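Local coordinates for protein methyltransferase (Thermus thermophilus, PDB 1WS6) that probably transfers a methyl group from S-adenosylmethionine to a substrate, likely RNA, using a class I Rossmann-like methyltransferase fold, at residues G43-P48 against V113-P118; G11-V16 against V83-L88; L145-D150 against E163-L168; L37-R42 against G140-L145; A66-K71 against L88-V93. All blocks are in the same frame, centred on the assembly; numbering follows the deposited sequence.

Contact 1 (G43-P48 against V113-P118); sequences GRFLDP and VAFMAP. Unlike the reference sequence in segment 43-48: P48 (reference Leu).
F45 meets V113 and F115 on one face of the sheet. The far end of its ring does the touching: F45 CE2 rests 3.6 Å from V113 CG1, and CZ reaches 3.5 Å from F115 CB, the two phenylalanines lying side by side. CG of F45, anti to the backbone N (chi1 -171°), starts the ring toward the partner strand. On the other face L46 CB packs 4.1 Å from A114 CB, and P48 CG sits 3.3 Å from CE of the selenomethionine M116, the two side chains crossing at about a right angle. D47 OD1 comes to the edge of the F115 ring, in its plane, 3.9 Å from CD1. Beneath them runs a parallel ladder: V113 N gives to R44 O, L46 N to V113 O at 2.8 Å, and F115 N to L46 O at 2.9 Å. Helix 54-61 packs on F45 through V55 and A59, and its G56 N bonds weakly to D47 OD2. An alanine at F45 would probably open a gap between V113, F115 and that helix. The chemistry suits a central Rossmann-like sheet: largely apolar on both faces, its one acid here, D47, beside a glycine-rich loop that probably serves the cofactor.

Contact 2 (G11-V16 against V83-L88); sequences GVALKV and VRRTGL
V12, L14 and K15 meet R85 and T86 in a surface contact, where the small N-terminal two-stranded sheet leans on the last turn of helix 73-86. The apolar part centres on T86 CG2, which lies 3.5 Å from L14 CD2 and 3.9 Å from V12 CG1. T86 OG1 bonds to N82 O within the same helix. That helix closes with a Schellman motif: L88 N reaches V83 O at 3.3 Å, G87 N makes a weak bond to R84 O, and G87 has the positive phi of the C-prime residue. R85 reaches from the helix over the strand. Its guanidinium turns one face to the A13 carbonyl, while V12 CG1 and K15 NZ lie at its edge, near its plane. All three approaches are too short, A13 O to R85 NH1 being 2.6 Å and poorly angled, so the placing of this group is doubtful. K15 NZ is 3.4 Å from R85 NE, a pair of like charges that would probably repel, though a long, weak ion pair with E81 may offset it. The backbone N of K15, just past the strand, bonds to the N82 side chain one helical turn earlier.

Contact 3 (L145-D150 against E163-L168); sequences LQHPKD and ENALTL
H147 stands over A165 and T167 with both ring nitrogens engaged. With CG between the backbone N and the carbonyl carbon (chi1 54°), the H147 ring folds back over the strand pair, one face over A165 O, which lies beneath its centre. At the edge H147 NE2 and T167 OG1 are hydrogen-bonded at 3.1 Å, almost straight at 171°, and either could be the donor. H147 ND1 gives a 2.9 Å bond to P148 O, which lies in the ring plane although the donor stands well above that carbonyl's own plane. Two bonds thus fix the ring's rotation, and H147 CE1 packs 3.5 Å from A165 CB. A phenylalanine in place of H147 would probably leave T167 OG1 and P148 O without these partners. On the other face Q146 and L166 cross obliquely, CB of Q146 lying 3.5 Å from L166 CD2. The amides of Q146 and N164, their planes 64° apart, do not meet directly, but Q146 OE1 and N164 ND2 each make a weak bond with Y120 OH. At the strand end K149 N bonds to E163 O at 2.9 Å. K149 NZ pairs with D150 OD1 on its syn lone pair and, in a long salt bridge of 3.8 Å, with E163 OE1. The ladder beneath is antiparallel: L145 with T167 and H147 with A165 are hydrogen-bonded pairs, each with two N-H to O bonds. Strand 164-170 runs against its neighbour 141-148 as the reversed seventh strand does in the class I methyltransferase sheet, order 3-2-1-4-5-7-6.

Contact 4 (L37-R42 against G140-L145); sequences LRYPRR and GGLYVL
Y39 and G140 meet where the end of helix 25-38 faces the start of strand 141-148. At Y39 the chain leaves the helix and makes a type I turn to R42. The Y39 carbonyl O is gripped twice, by R42 N and by R42 NH1, each at 2.8 Å and from opposite faces of its plane. Across the contact G140 and G141 both face V171 in a G1 beta bulge. G140 has positive phi, where a CB would jam against the preceding carbonyl oxygen. The nearest CA atoms, those of Y39 and G141, are 8.9 Å apart, so side chains bridge the distance. The Y39 hydroxyl gives a 2.7 Å bond from OH to G140 O, in the carbonyl plane on a lone pair. G140 O also lies in the plane of the tyrosine ring, at its edge. Beside it L142 CG comes 3.5 Å from Y39 OH, and L142 CD1 sits near the ring plane, 4.2 Å from Y39 CE2. R38, extended from CG to NE, passes over a face of the Y39 ring with its CG, then lays its guanidinium over L142, whose CG is beneath the centre. Its polar ends are held outside, NH1 by Y34 OH and NH2 by a salt bridge to E170. A water takes a weak bond from R38 NE and gives one of 3.3 Å to G140 O. Around this point Y39 packs on T112 and V113 of strand 111-116 and L142 on E170 of strand 164-170, so the end of helix 25-38 spans three adjacent strands.

Contact 5 (A66-K71 against L88-V93); sequences AVLVEK and LGARVV
A66 opens the pairing: its carbonyl O accepts from R91 N at 3.1 Å. V67 follows, lying beside R91 with both side chains pointing the same way, CG2 of V67 4.2 Å from R91 CB. The arginine is extended from CG to NE, so its aliphatic stem runs past the valine. The other branch of V67, CG1, reaches 4.1 Å from V93 CG2, while the V67 backbone bonds to F45 and D47 in strand 44-48 beyond. L68 is the middle of the ladder. Its N gives to R91 O at 2.9 Å and its O takes from V93 N at 2.8 Å, both bonds nearly straight (178° and 179°). Its side chain turns to the other face of the sheet, where CD1 lies 4.1 Å from A90 CB and L79 of helix 73-86 packs against it. V69 comes back to the face of V67, its CB 4.0 Å from V93 CB, with F100 of helix 97-106 touching V69 and V93. The last rung is made by E70, whose N bonds to V93 O at 3.1 Å. The E70 side chain leads away from the partner strand, and its OE1 accepts from D72 N at the turn into helix 73-86. Strands 65-69 and 91-93, with that helix between them, form a parallel beta-alpha-beta crossover, the repeating unit of a Rossmann-like sheet. In class I methyltransferases an acidic residue at the end of this second strand commonly holds the cofactor ribose, and the place of E70 is consistent with that role.

In the fold
Contacts 1, 3 and 5 are rungs of one sheet, whereas contact 4 joins the end of helix 25-38 to the start of inner strand 141-148. Contacts 1 and 3 are buried, 4 and 5 partly so, and contact 2 lies at the surface. Contact 1 is central: D47 N bonds to V67 O toward contact 5, and M116 O accepts from Q146 N toward contact 3. Contacts 3 and 4 share L145, and contacts 2 and 5 share L88, where helix 73-86 gives way to the next strand. Contacts 1 and 5 pair parallel strands with apolar side chains, 3 and 4 add polar side-chain bonds, and 2 crowds charges. The centres of contacts 3 and 5 are about 23 Å apart.

Contact 1 (G43-P48 against V113-P118)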
# COMPACT_ATOMS: atom_id res chain seq x y z
N GLY A 43 -6.82 9.47 7.46
CA GLY A 43 -7.93 8.55 7.31
C GLY A 43 -7.43 7.12 7.31
O GLY A 43 -6.34 6.83 7.80
N ARG A 44 -8.23 6.20 6.76
CA ARG A 44 -7.84 4.80 6.71
C ARG A 44 -7.10 4.48 5.40
O ARG A 44 -7.53 4.87 4.32
CB ARG A 44 -9.06 3.91 6.89
CG ARG A 44 -9.75 4.08 8.24
CD ARG A 44 -10.09 2.72 8.85
NE ARG A 44 -10.84 1.92 7.89
CZ ARG A 44 -11.00 0.60 7.95
NH1 ARG A 44 -10.45 -0.10 8.94
NH2 ARG A 44 -11.68 -0.01 7.00
N PHE A 45 -6.00 3.75 5.54
CA PHE A 45 -5.13 3.36 4.43
C PHE A 45 -5.14 1.84 4.28
O PHE A 45 -4.93 1.11 5.25
CB PHE A 45 -3.71 3.88 4.73
CG PHE A 45 -2.74 3.75 3.58
CD1 PHE A 45 -2.09 2.55 3.32
CD2 PHE A 45 -2.46 4.84 2.77
CE1 PHE A 45 -1.18 2.45 2.29
CE2 PHE A 45 -1.55 4.75 1.74
CZ PHE A 45 -0.91 3.56 1.50
N LEU A 46 -5.39 1.36 3.07
CA LEU A 46 -5.46 -0.07 2.78
C LEU A 46 -4.26 -0.49 1.94
O LEU A 46 -4.00 0.10 0.89
CB LEU A 46 -6.76 -0.38 2.01
CG LEU A 46 -7.37 -1.79 2.00
CD1 LEU A 46 -7.82 -2.16 0.59
CD2 LEU A 46 -6.36 -2.81 2.50
N ASP A 47 -3.53 -1.50 2.39
CA ASP A 47 -2.37 -1.95 1.64
C ASP A 47 -2.37 -3.45 1.40
O ASP A 47 -1.78 -4.21 2.16
CB ASP A 47 -1.07 -1.54 2.35
CG ASP A 47 0.18 -2.08 1.66
OD1 ASP A 47 0.13 -2.42 0.45
OD2 ASP A 47 1.24 -2.17 2.32
N PRO A 48 -3.07 -3.89 0.35
CA PRO A 48 -3.17 -5.30 -0.03
C PRO A 48 -1.85 -5.62 -0.72
O PRO A 48 -1.29 -4.77 -1.42
CB PRO A 48 -4.35 -5.33 -0.99
CG PRO A 48 -4.21 -3.99 -1.69
CD PRO A 48 -3.83 -3.03 -0.58
N VAL A 113 -7.62 5.80 1.27
CA VAL A 113 -6.61 5.47 0.27
C VAL A 113 -6.36 3.97 0.22
O VAL A 113 -6.32 3.30 1.25
CB VAL A 113 -5.27 6.14 0.57
CG1 VAL A 113 -4.23 5.69 -0.44
CG2 VAL A 113 -5.43 7.65 0.56
N ALA A 114 -6.21 3.45 -0.99
CA ALA A 114 -5.94 2.03 -1.17
C ALA A 114 -4.76 1.93 -2.13
O ALA A 114 -4.91 2.19 -3.32
CB ALA A 114 -7.16 1.31 -1.73
N PHE A 115 -3.60 1.58 -1.59
CA PHE A 115 -2.37 1.45 -2.37
C PHE A 115 -2.07 -0.01 -2.67
O PHE A 115 -2.09 -0.85 -1.77
CB PHE A 115 -1.18 2.05 -1.60
CG PHE A 115 0.16 1.75 -2.21
CD1 PHE A 115 0.80 0.53 -1.96
CD2 PHE A 115 0.79 2.66 -3.05
CE1 PHE A 115 2.04 0.23 -2.54
CE2 PHE A 115 2.02 2.37 -3.63
CZ PHE A 115 2.65 1.16 -3.38
N MSE A 116 -1.79 -0.30 -3.93
CA MSE A 116 -1.49 -1.66 -4.32
C MSE A 116 -0.24 -1.78 -5.19
O MSE A 116 -0.16 -1.21 -6.27
CB MSE A 116 -2.69 -2.25 -5.05
CG MSE A 116 -2.47 -3.63 -5.60
SE MSE A 116 -4.11 -4.42 -6.23
CE MSE A 116 -4.56 -5.35 -4.63
N ALA A 117 0.75 -2.52 -4.69
CA ALA A 117 1.99 -2.74 -5.42
C ALA A 117 2.27 -4.25 -5.43
O ALA A 117 3.18 -4.74 -4.76
CB ALA A 117 3.13 -1.99 -4.75
N PRO A 118 1.47 -5.00 -6.20
CA PRO A 118 1.65 -6.45 -6.29
C PRO A 118 2.88 -6.83 -7.10
O PRO A 118 3.40 -6.02 -7.86
CB PRO A 118 0.35 -6.91 -6.94
CG PRO A 118 0.00 -5.78 -7.84
CD PRO A 118 0.35 -4.54 -7.04
O HOH W 1 0.84 -3.24 -2.29

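Contact 2 (G11-V16 against V83-L88)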
# COMPACT_ATOMS: atom_id res chain seq x y z
N GLY A 11 12.96 6.84 10.20
CA GLY A 11 14.31 6.32 10.33
C GLY A 11 14.46 4.85 10.68
O GLY A 11 15.51 4.27 10.45
N VAL A 12 13.42 4.24 11.24
CA VAL A 12 13.49 2.83 11.62
C VAL A 12 13.66 1.86 10.44
O VAL A 12 12.92 1.92 9.46
CB VAL A 12 12.24 2.41 12.43
CG1 VAL A 12 12.23 0.90 12.64
CG2 VAL A 12 12.24 3.12 13.78
N ALA A 13 14.64 0.97 10.56
CA ALA A 13 14.93 -0.01 9.52
C ALA A 13 13.89 -1.12 9.53
O ALA A 13 13.45 -1.58 10.58
CB ALA A 13 16.32 -0.60 9.72
N LEU A 14 13.50 -1.57 8.34
CA LEU A 14 12.51 -2.63 8.27
C LEU A 14 13.15 -3.90 7.75
O LEU A 14 13.91 -3.86 6.79
CB LEU A 14 11.36 -2.21 7.35
CG LEU A 14 10.59 -0.96 7.79
CD1 LEU A 14 9.53 -0.60 6.75
CD2 LEU A 14 9.97 -1.21 9.15
N LYS A 15 12.85 -5.02 8.39
CA LYS A 15 13.38 -6.30 7.94
C LYS A 15 12.67 -6.60 6.62
O LYS A 15 11.44 -6.62 6.56
CB LYS A 15 13.07 -7.41 8.95
CG LYS A 15 13.71 -7.25 10.33
CD LYS A 15 13.38 -8.46 11.21
CE LYS A 15 14.03 -8.41 12.61
NZ LYS A 15 13.40 -7.43 13.56
N VAL A 16 13.44 -6.83 5.55
CA VAL A 16 12.84 -7.14 4.25
C VAL A 16 13.53 -8.31 3.57
O VAL A 16 14.72 -8.27 3.28
CB VAL A 16 12.89 -5.91 3.32
CG1 VAL A 16 12.12 -4.76 3.93
CG2 VAL A 16 14.33 -5.51 3.06
N VAL A 83 6.13 -4.43 12.57
CA VAL A 83 5.13 -3.67 13.29
C VAL A 83 5.68 -3.44 14.69
O VAL A 83 5.49 -2.39 15.30
CB VAL A 83 3.77 -4.44 13.35
CG1 VAL A 83 2.88 -3.90 14.48
CG2 VAL A 83 3.03 -4.29 12.02
N ARG A 84 6.40 -4.45 15.19
CA ARG A 84 7.03 -4.39 16.51
C ARG A 84 8.19 -3.40 16.53
O ARG A 84 8.22 -2.51 17.38
CB ARG A 84 7.55 -5.77 16.91
CG ARG A 84 6.49 -6.68 17.49
CD ARG A 84 6.36 -6.51 19.01
NE ARG A 84 7.25 -7.43 19.73
CZ ARG A 84 7.22 -7.61 21.05
NH1 ARG A 84 6.36 -6.94 21.80
NH2 ARG A 84 8.06 -8.48 21.61
N ARG A 85 9.14 -3.55 15.61
CA ARG A 85 10.29 -2.66 15.56
C ARG A 85 9.85 -1.20 15.48
O ARG A 85 10.43 -0.34 16.14
CB ARG A 85 11.18 -2.96 14.36
CG ARG A 85 11.76 -4.36 14.30
CD ARG A 85 12.57 -4.60 13.01
NE ARG A 85 13.95 -4.11 13.08
CZ ARG A 85 14.30 -2.83 13.13
NH1 ARG A 85 13.37 -1.88 13.13
NH2 ARG A 85 15.58 -2.48 13.19
N THR A 86 8.84 -0.93 14.68
CA THR A 86 8.37 0.44 14.51
C THR A 86 7.47 0.88 15.66
O THR A 86 7.26 2.08 15.87
CB THR A 86 7.61 0.61 13.17
OG1 THR A 86 6.35 -0.07 13.24
CG2 THR A 86 8.43 0.02 12.03
N GLY A 87 6.95 -0.08 16.40
CA GLY A 87 6.08 0.25 17.51
C GLY A 87 4.83 0.95 17.03
O GLY A 87 4.21 1.72 17.75
N LEU A 88 4.46 0.68 15.79
CA LEU A 88 3.27 1.28 15.22
C LEU A 88 2.07 0.37 15.41
O LEU A 88 2.21 -0.85 15.57
CB LEU A 88 3.48 1.56 13.73
CG LEU A 88 4.49 2.67 13.43
CD1 LEU A 88 4.57 2.89 11.93
CD2 LEU A 88 4.06 3.94 14.13

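Contact 3 (L145-D150 against E163-L168)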
# COMPACT_ATOMS: atom_id res chain seq x y z
N LEU A 145 -2.07 2.66 -7.83
CA LEU A 145 -1.55 1.41 -8.36
C LEU A 145 -0.09 1.57 -8.80
O LEU A 145 0.23 2.47 -9.56
CB LEU A 145 -2.43 0.99 -9.54
CG LEU A 145 -3.93 1.32 -9.31
CD1 LEU A 145 -4.75 1.13 -10.59
CD2 LEU A 145 -4.49 0.44 -8.20
N GLN A 146 0.81 0.72 -8.29
CA GLN A 146 2.21 0.78 -8.69
C GLN A 146 2.44 -0.34 -9.68
O GLN A 146 1.94 -1.44 -9.50
CB GLN A 146 3.16 0.61 -7.50
CG GLN A 146 4.63 0.62 -7.92
CD GLN A 146 5.61 0.33 -6.78
OE1 GLN A 146 6.52 -0.49 -6.92
NE2 GLN A 146 5.42 1.02 -5.66
N HIS A 147 3.21 -0.07 -10.73
CA HIS A 147 3.46 -1.07 -11.76
C HIS A 147 4.60 -0.64 -12.67
O HIS A 147 5.11 0.47 -12.57
CB HIS A 147 2.19 -1.20 -12.59
CG HIS A 147 1.71 0.11 -13.14
ND1 HIS A 147 2.35 0.76 -14.17
CD2 HIS A 147 0.68 0.91 -12.77
CE1 HIS A 147 1.73 1.91 -14.41
NE2 HIS A 147 0.72 2.02 -13.57
N PRO A 148 5.04 -1.54 -13.57
CA PRO A 148 6.13 -1.12 -14.45
C PRO A 148 5.63 -0.02 -15.38
O PRO A 148 4.50 -0.10 -15.89
CB PRO A 148 6.51 -2.41 -15.18
CG PRO A 148 5.30 -3.30 -15.03
CD PRO A 148 4.79 -2.98 -13.66
N LYS A 149 6.45 1.00 -15.60
CA LYS A 149 6.06 2.14 -16.44
C LYS A 149 5.50 1.78 -17.81
O LYS A 149 4.75 2.56 -18.41
CB LYS A 149 7.24 3.10 -16.60
CG LYS A 149 8.26 2.72 -17.67
CD LYS A 149 9.40 3.73 -17.72
CE LYS A 149 10.06 3.80 -19.10
NZ LYS A 149 10.59 2.50 -19.58
N ASP A 150 5.84 0.60 -18.33
CA ASP A 150 5.34 0.20 -19.64
C ASP A 150 3.89 -0.29 -19.61
O ASP A 150 3.22 -0.35 -20.63
CB ASP A 150 6.27 -0.84 -20.26
CG ASP A 150 7.61 -0.23 -20.70
OD1 ASP A 150 8.25 0.49 -19.89
OD2 ASP A 150 8.04 -0.46 -21.86
N GLU A 163 11.83 3.28 -13.51
CA GLU A 163 11.19 2.16 -14.20
C GLU A 163 9.78 1.84 -13.70
O GLU A 163 9.07 1.02 -14.29
CB GLU A 163 12.07 0.92 -14.08
CG GLU A 163 12.14 0.08 -15.35
CD GLU A 163 12.97 0.74 -16.44
OE1 GLU A 163 12.96 0.23 -17.59
OE2 GLU A 163 13.64 1.76 -16.16
N ASN A 164 9.37 2.47 -12.60
CA ASN A 164 8.04 2.23 -12.05
C ASN A 164 7.13 3.43 -12.25
O ASN A 164 7.59 4.57 -12.34
CB ASN A 164 8.12 1.92 -10.56
CG ASN A 164 9.06 0.79 -10.24
OD1 ASN A 164 10.24 1.01 -9.95
ND2 ASN A 164 8.55 -0.43 -10.29
N ALA A 165 5.84 3.16 -12.29
CA ALA A 165 4.86 4.23 -12.44
C ALA A 165 3.77 4.04 -11.40
O ALA A 165 3.57 2.94 -10.88
CB ALA A 165 4.26 4.20 -13.84
N LEU A 166 3.09 5.13 -11.07
CA LEU A 166 1.99 5.07 -10.14
C LEU A 166 0.79 5.64 -10.87
O LEU A 166 0.90 6.68 -11.51
CB LEU A 166 2.27 5.91 -8.89
CG LEU A 166 3.22 5.36 -7.83
CD1 LEU A 166 3.38 6.39 -6.71
CD2 LEU A 166 2.69 4.04 -7.28
N THR A 167 -0.33 4.94 -10.81
CA THR A 167 -1.54 5.44 -11.45
C THR A 167 -2.47 5.80 -10.32
O THR A 167 -2.77 4.96 -9.46
CB THR A 167 -2.21 4.37 -12.34
OG1 THR A 167 -1.48 4.23 -13.56
CG2 THR A 167 -3.64 4.78 -12.66
N LEU A 168 -2.93 7.04 -10.30
CA LEU A 168 -3.82 7.49 -9.24
C LEU A 168 -5.24 7.68 -9.77
O LEU A 168 -5.47 8.41 -10.72
CB LEU A 168 -3.29 8.79 -8.63
CG LEU A 168 -1.93 8.61 -7.95
CD1 LEU A 168 -0.82 8.49 -9.00
CD2 LEU A 168 -1.65 9.78 -7.05

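Contact 4 (L37-R42 against G140-L145)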
# COMPACT_ATOMS: atom_id res chain seq x y z
N LEU A 37 -0.26 16.09 1.77
CA LEU A 37 -0.66 17.38 1.23
C LEU A 37 -2.14 17.33 0.84
O LEU A 37 -2.89 18.29 1.07
CB LEU A 37 0.20 17.71 -0.00
CG LEU A 37 0.07 19.09 -0.65
CD1 LEU A 37 -1.28 19.26 -1.34
CD2 LEU A 37 0.27 20.16 0.41
N ARG A 38 -2.56 16.21 0.27
CA ARG A 38 -3.94 16.06 -0.16
C ARG A 38 -4.91 15.60 0.92
O ARG A 38 -6.10 15.86 0.84
CB ARG A 38 -4.02 15.10 -1.36
CG ARG A 38 -5.45 14.80 -1.80
CD ARG A 38 -5.53 14.30 -3.24
NE ARG A 38 -6.91 13.95 -3.58
CZ ARG A 38 -7.35 13.68 -4.80
NH1 ARG A 38 -6.52 13.71 -5.83
NH2 ARG A 38 -8.62 13.37 -5.00
N TYR A 39 -4.39 14.92 1.94
CA TYR A 39 -5.21 14.41 3.03
C TYR A 39 -4.62 14.76 4.37
O TYR A 39 -4.10 13.90 5.09
CB TYR A 39 -5.34 12.89 2.91
CG TYR A 39 -6.01 12.45 1.65
CD1 TYR A 39 -7.36 12.71 1.43
CD2 TYR A 39 -5.31 11.79 0.66
CE1 TYR A 39 -8.00 12.31 0.27
CE2 TYR A 39 -5.93 11.38 -0.51
CZ TYR A 39 -7.28 11.64 -0.70
OH TYR A 39 -7.89 11.24 -1.87
N PRO A 40 -4.69 16.04 4.74
CA PRO A 40 -4.15 16.50 6.02
C PRO A 40 -4.90 15.90 7.20
O PRO A 40 -4.40 15.86 8.32
CB PRO A 40 -4.31 18.01 5.93
CG PRO A 40 -5.54 18.17 5.05
CD PRO A 40 -5.29 17.15 3.98
N ARG A 41 -6.11 15.41 6.95
CA ARG A 41 -6.90 14.82 8.01
C ARG A 41 -6.69 13.31 8.00
O ARG A 41 -7.28 12.58 8.80
CB ARG A 41 -8.38 15.15 7.80
CG ARG A 41 -9.28 14.81 8.97
CD ARG A 41 -8.81 15.51 10.23
NE ARG A 41 -9.70 15.26 11.36
CZ ARG A 41 -9.47 15.70 12.60
NH1 ARG A 41 -8.37 16.40 12.87
NH2 ARG A 41 -10.34 15.43 13.57
N ARG A 42 -5.84 12.86 7.08
CA ARG A 42 -5.52 11.44 6.96
C ARG A 42 -6.75 10.58 6.73
O ARG A 42 -7.60 10.90 5.91
CB ARG A 42 -4.79 10.94 8.21
CG ARG A 42 -3.46 11.64 8.47
CD ARG A 42 -2.43 11.37 7.36
NE ARG A 42 -1.17 12.05 7.64
CZ ARG A 42 -0.93 13.34 7.40
NH1 ARG A 42 -1.87 14.10 6.85
NH2 ARG A 42 0.23 13.88 7.74
N GLY A 140 -14.02 10.83 -2.60
CA GLY A 140 -12.95 11.75 -2.27
C GLY A 140 -11.60 11.06 -2.06
O GLY A 140 -10.57 11.72 -2.02
N GLY A 141 -11.62 9.74 -1.95
CA GLY A 141 -10.38 9.00 -1.74
C GLY A 141 -9.62 8.66 -3.00
O GLY A 141 -9.95 9.12 -4.10
N LEU A 142 -8.59 7.83 -2.84
CA LEU A 142 -7.73 7.41 -3.95
C LEU A 142 -7.38 5.94 -4.01
O LEU A 142 -7.27 5.27 -2.98
CB LEU A 142 -6.40 8.15 -3.90
CG LEU A 142 -6.24 9.53 -4.49
CD1 LEU A 142 -4.80 9.97 -4.29
CD2 LEU A 142 -6.61 9.51 -5.97
N TYR A 143 -7.21 5.46 -5.24
CA TYR A 143 -6.76 4.10 -5.52
C TYR A 143 -5.41 4.40 -6.16
O TYR A 143 -5.34 5.12 -7.16
CB TYR A 143 -7.63 3.36 -6.54
CG TYR A 143 -8.94 2.82 -6.01
CD1 TYR A 143 -10.12 3.53 -6.18
CD2 TYR A 143 -8.99 1.60 -5.34
CE1 TYR A 143 -11.32 3.05 -5.69
CE2 TYR A 143 -10.19 1.11 -4.85
CZ TYR A 143 -11.34 1.83 -5.02
OH TYR A 143 -12.53 1.37 -4.52
N VAL A 144 -4.34 3.87 -5.59
CA VAL A 144 -3.02 4.09 -6.14
C VAL A 144 -2.46 2.75 -6.57
O VAL A 144 -2.37 1.82 -5.77
CB VAL A 144 -2.08 4.72 -5.11
CG1 VAL A 144 -0.70 4.91 -5.73
CG2 VAL A 144 -2.65 6.05 -4.63
N LEU A 145 -2.07 2.66 -7.83
CA LEU A 145 -1.55 1.41 -8.36
C LEU A 145 -0.09 1.57 -8.80
O LEU A 145 0.23 2.47 -9.56
CB LEU A 145 -2.43 0.99 -9.54
CG LEU A 145 -3.93 1.32 -9.31
CD1 LEU A 145 -4.75 1.13 -10.59
CD2 LEU A 145 -4.49 0.44 -8.20
O HOH W 2 -9.78 14.93 -2.08

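Contact 5 (A66-K71 against L88-V93)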
# COMPACT_ATOMS: atom_id res chain seq x y z
N ALA A 66 -3.77 2.21 9.23
CA ALA A 66 -3.41 1.25 8.20
C ALA A 66 -3.86 -0.19 8.37
O ALA A 66 -3.81 -0.76 9.45
CB ALA A 66 -1.91 1.29 7.98
N VAL A 67 -4.28 -0.78 7.26
CA VAL A 67 -4.70 -2.17 7.22
C VAL A 67 -3.84 -2.83 6.16
O VAL A 67 -3.88 -2.44 5.01
CB VAL A 67 -6.18 -2.30 6.83
CG1 VAL A 67 -6.51 -3.76 6.56
CG2 VAL A 67 -7.04 -1.77 7.94
N LEU A 68 -3.06 -3.82 6.55
CA LEU A 68 -2.17 -4.51 5.62
C LEU A 68 -2.56 -5.97 5.46
O LEU A 68 -2.64 -6.71 6.44
CB LEU A 68 -0.74 -4.43 6.12
CG LEU A 68 -0.11 -3.03 6.22
CD1 LEU A 68 -0.77 -2.20 7.31
CD2 LEU A 68 1.37 -3.19 6.51
N VAL A 69 -2.81 -6.38 4.22
CA VAL A 69 -3.16 -7.76 3.98
C VAL A 69 -2.07 -8.39 3.12
O VAL A 69 -1.63 -7.81 2.13
CB VAL A 69 -4.60 -7.88 3.36
CG1 VAL A 69 -5.03 -6.57 2.79
CG2 VAL A 69 -4.66 -8.99 2.33
N GLU A 70 -1.60 -9.56 3.54
CA GLU A 70 -0.52 -10.30 2.88
C GLU A 70 -0.73 -11.80 3.09
O GLU A 70 -1.02 -12.24 4.20
CB GLU A 70 0.83 -9.85 3.47
CG GLU A 70 2.02 -10.73 3.12
CD GLU A 70 2.21 -10.89 1.64
OE1 GLU A 70 2.60 -12.00 1.21
OE2 GLU A 70 1.99 -9.92 0.89
N LYS A 71 -0.59 -12.59 2.03
CA LYS A 71 -0.84 -14.03 2.09
C LYS A 71 0.31 -14.93 2.50
O LYS A 71 0.10 -15.96 3.12
CB LYS A 71 -1.32 -14.51 0.73
CG LYS A 71 -0.31 -14.29 -0.38
CD LYS A 71 -0.78 -14.89 -1.69
CE LYS A 71 -0.07 -14.22 -2.87
NZ LYS A 71 1.41 -14.27 -2.72
N LEU A 88 4.46 0.68 15.79
CA LEU A 88 3.27 1.28 15.22
C LEU A 88 2.07 0.37 15.41
O LEU A 88 2.21 -0.85 15.57
CB LEU A 88 3.48 1.56 13.73
CG LEU A 88 4.49 2.67 13.43
CD1 LEU A 88 4.57 2.89 11.93
CD2 LEU A 88 4.06 3.94 14.13
N GLY A 89 0.89 0.98 15.41
CA GLY A 89 -0.34 0.22 15.55
C GLY A 89 -0.88 0.03 14.14
O GLY A 89 -1.19 1.00 13.45
N ALA A 90 -0.98 -1.21 13.71
CA ALA A 90 -1.48 -1.49 12.37
C ALA A 90 -2.20 -2.82 12.39
O ALA A 90 -1.84 -3.71 13.16
CB ALA A 90 -0.33 -1.53 11.38
N ARG A 91 -3.23 -2.95 11.56
CA ARG A 91 -3.97 -4.20 11.49
C ARG A 91 -3.30 -5.05 10.43
O ARG A 91 -3.08 -4.59 9.31
CB ARG A 91 -5.44 -3.95 11.13
CG ARG A 91 -6.30 -5.21 11.00
CD ARG A 91 -7.77 -4.82 10.73
NE ARG A 91 -8.64 -5.92 10.29
CZ ARG A 91 -8.92 -7.02 11.00
NH1 ARG A 91 -8.39 -7.19 12.21
NH2 ARG A 91 -9.74 -7.94 10.51
N VAL A 92 -2.96 -6.28 10.79
CA VAL A 92 -2.33 -7.22 9.87
C VAL A 92 -3.32 -8.33 9.58
O VAL A 92 -3.75 -9.04 10.49
CB VAL A 92 -1.07 -7.85 10.49
CG1 VAL A 92 -0.54 -8.95 9.59
CG2 VAL A 92 -0.01 -6.78 10.70
N VAL A 93 -3.70 -8.46 8.31
CA VAL A 93 -4.65 -9.46 7.88
C VAL A 93 -3.91 -10.48 7.00
O VAL A 93 -3.56 -10.18 5.85
CB VAL A 93 -5.79 -8.81 7.10
CG1 VAL A 93 -6.87 -9.82 6.81
CG2 VAL A 93 -6.34 -7.65 7.89